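Local coordinates for protein exotoxin type A precursor (allele 1) (Streptococcus pyogenes phage T12, PDB 1FNU) that acts as a secreted superantigen toxin, the scarlet fever toxin, which is expected to bridge MHC class II molecules and T-cell receptors, at the interface of chains A and B. Coordinates in Å, arbitrary orientation; residue numbers count along the deposited sequence, not the author numbering. Chains: chain A/B, Exotoxin type A precursor (allele 1).

The interface of chains A and B. Residues chain A 189-193, 196; chain B 40-44, 65.
A carboxylate from one subunit meets an imidazole of the second copy where the loop holding A:Glu189 to A:Thr193 lies against the B:Gln40 to B:His44 loop. A:Glu189 has CG between the backbone N and the carbonyl carbon (chi1 52°), then runs extended, crossing B:His44 at about a right angle. Its OE2 offers the syn lone pair to ring nitrogen ND1 of B:His44 at 3.0 Å, a nearly straight bond lying in the imidazole plane, although the carboxylate plane is turned 37° from the ring. A:Lys196, of the same chain as A:Glu189, has a bent side chain that brings CE tip to tip with CE1 of B:His44 while NZ forms a long salt bridge to A:Glu189 OE2, 4.0 Å away. The ammonium may help keep this carboxylate ionised; how B:His44 is charged is not seen.

B:Ser43 OG, anti to its own carbonyl carbon, accepts from A:Glu191 N at 2.8 Å, and B:Ser43 N returns a bond to A:Glu191 O at 3.0 Å, on a carbonyl lone pair. The A:Glu191 side chain, bent at chi2, carries OE2 back to the same hydroxyl for a weak bond. Looser van der Waals contacts flank the polar centre: B:Leu42 CD2 rests 4.0 Å from A:Phe192 CA, and the A:Pro190 ring packs crosswise against the B:Gln65 amide. The patch, repeated by two-fold symmetry, helps pair two toxin molecules in the deposited assembly, a pairing that may not persist in solution.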
loop_
_atom_site.group_PDB
_atom_site.type_symbol
_atom_site.label_atom_id
_atom_site.label_comp_id
_atom_site.label_asym_id
_atom_site.label_seq_id
_atom_site.Cartn_x
_atom_site.Cartn_y
_atom_site.Cartn_z
ATOM N N GLU A 189 21.705 -4.036 -2.356
ATOM C CA GLU A 189 21.722 -5.491 -2.190
ATOM C C GLU A 189 20.998 -6.054 -3.473
ATOM O O GLU A 189 20.323 -5.297 -4.218
ATOM C CB GLU A 189 21.027 -5.958 -0.900
ATOM C CG GLU A 189 19.661 -5.456 -0.688
ATOM C CD GLU A 189 18.997 -6.108 0.502
ATOM O OE1 GLU A 189 19.697 -6.665 1.405
ATOM O OE2 GLU A 189 17.747 -6.063 0.508
ATOM N N PRO A 190 21.107 -7.387 -3.731
ATOM C CA PRO A 190 20.504 -7.985 -4.922
ATOM C C PRO A 190 19.032 -7.719 -5.200
ATOM O O PRO A 190 18.690 -7.301 -6.288
ATOM C CB PRO A 190 20.905 -9.462 -4.760
ATOM C CG PRO A 190 22.209 -9.375 -4.040
ATOM C CD PRO A 190 21.733 -8.444 -2.927
ATOM N N GLU A 191 18.165 -7.971 -4.227
ATOM C CA GLU A 191 16.751 -7.676 -4.367
ATOM C C GLU A 191 16.535 -6.532 -3.358
ATOM O O GLU A 191 16.717 -6.674 -2.116
ATOM C CB GLU A 191 15.923 -8.913 -4.046
ATOM C CG GLU A 191 16.269 -10.034 -5.009
ATOM C CD GLU A 191 16.778 -11.277 -4.245
ATOM O OE1 GLU A 191 15.920 -12.012 -3.566
ATOM O OE2 GLU A 191 18.064 -11.487 -4.276
ATOM N N PHE A 192 16.146 -5.393 -3.913
ATOM C CA PHE A 192 16.027 -4.172 -3.100
ATOM C C PHE A 192 14.872 -3.312 -3.507
ATOM O O PHE A 192 14.138 -3.634 -4.472
ATOM C CB PHE A 192 17.324 -3.308 -3.278
ATOM C CG PHE A 192 17.464 -2.702 -4.656
ATOM C CD1 PHE A 192 17.745 -3.510 -5.764
ATOM C CD2 PHE A 192 17.151 -1.308 -4.888
ATOM C CE1 PHE A 192 17.717 -3.016 -7.062
ATOM C CE2 PHE A 192 17.108 -0.783 -6.209
ATOM C CZ PHE A 192 17.397 -1.650 -7.341
ATOM N N THR A 193 14.662 -2.237 -2.751
ATOM C CA THR A 193 13.683 -1.246 -3.188
ATOM C C THR A 193 14.414 0.071 -3.061
ATOM O O THR A 193 15.346 0.257 -2.207
ATOM C CB THR A 193 12.379 -1.132 -2.274
ATOM O OG1 THR A 193 12.784 -0.815 -0.944
ATOM C CG2 THR A 193 11.561 -2.374 -2.323
ATOM N N LYS A 196 14.362 1.614 0.518
ATOM C CA LYS A 196 15.330 1.084 1.463
ATOM C C LYS A 196 16.793 1.556 1.182
ATOM O O LYS A 196 17.491 1.988 2.099
ATOM C CB LYS A 196 15.260 -0.452 1.514
ATOM C CG LYS A 196 16.176 -1.082 0.425
ATOM C CD LYS A 196 16.527 -2.675 0.418
ATOM C CE LYS A 196 17.052 -3.241 1.809
ATOM N NZ LYS A 196 18.383 -2.628 2.428
ATOM N N GLN B 40 12.017 -15.421 -0.174
ATOM C CA GLN B 40 12.380 -14.195 0.551
ATOM C C GLN B 40 11.897 -13.098 -0.407
ATOM O O GLN B 40 11.672 -13.375 -1.580
ATOM C CB GLN B 40 13.897 -14.115 0.866
ATOM C CG GLN B 40 14.757 -13.696 -0.250
ATOM C CD GLN B 40 16.279 -13.776 0.071
ATOM O OE1 GLN B 40 16.716 -13.615 1.208
ATOM N NE2 GLN B 40 17.074 -13.970 -0.960
ATOM N N LEU B 41 11.677 -11.886 0.078
ATOM C CA LEU B 41 11.197 -10.844 -0.821
ATOM C C LEU B 41 12.376 -9.917 -1.154
ATOM O O LEU B 41 12.707 -9.740 -2.319
ATOM C CB LEU B 41 10.079 -10.065 -0.165
ATOM C CG LEU B 41 9.569 -8.866 -0.989
ATOM C CD1 LEU B 41 8.883 -9.303 -2.301
ATOM C CD2 LEU B 41 8.670 -8.084 -0.048
ATOM N N LEU B 42 12.967 -9.296 -0.156
ATOM C CA LEU B 42 14.182 -8.518 -0.384
ATOM C C LEU B 42 15.349 -9.446 0.024
ATOM O O LEU B 42 15.130 -10.560 0.585
ATOM C CB LEU B 42 14.164 -7.224 0.465
ATOM C CG LEU B 42 12.933 -6.396 0.038
ATOM C CD1 LEU B 42 12.872 -4.986 0.741
ATOM C CD2 LEU B 42 12.974 -6.239 -1.501
ATOM N N SER B 43 16.594 -9.038 -0.232
ATOM C CA SER B 43 17.674 -9.971 0.100
ATOM C C SER B 43 17.921 -10.089 1.580
ATOM O O SER B 43 18.698 -10.977 2.020
ATOM C CB SER B 43 19.003 -9.591 -0.568
ATOM O OG SER B 43 18.844 -9.474 -1.953
ATOM N N HIS B 44 17.295 -9.222 2.361
ATOM C CA HIS B 44 17.544 -9.268 3.791
ATOM C C HIS B 44 16.439 -9.823 4.735
ATOM O O HIS B 44 16.549 -9.676 5.975
ATOM C CB HIS B 44 17.885 -7.921 4.289
ATOM C CG HIS B 44 16.710 -7.006 4.268
ATOM N ND1 HIS B 44 16.395 -6.223 3.172
ATOM C CD2 HIS B 44 15.818 -6.683 5.233
ATOM C CE1 HIS B 44 15.372 -5.446 3.478
ATOM N NE2 HIS B 44 15.000 -5.706 4.724
ATOM N N GLN B 65 21.745 -8.983 3.914
ATOM C CA GLN B 65 21.722 -10.158 3.047
ATOM C C GLN B 65 22.572 -11.396 3.594
ATOM O O GLN B 65 22.171 -12.582 3.418
ATOM C CB GLN B 65 22.133 -9.729 1.644
ATOM C CG GLN B 65 23.610 -9.845 1.317
ATOM C CD GLN B 65 23.926 -9.177 0.018
ATOM O OE1 GLN B 65 24.468 -8.052 -0.021
ATOM N NE2 GLN B 65 23.537 -9.816 -1.061
#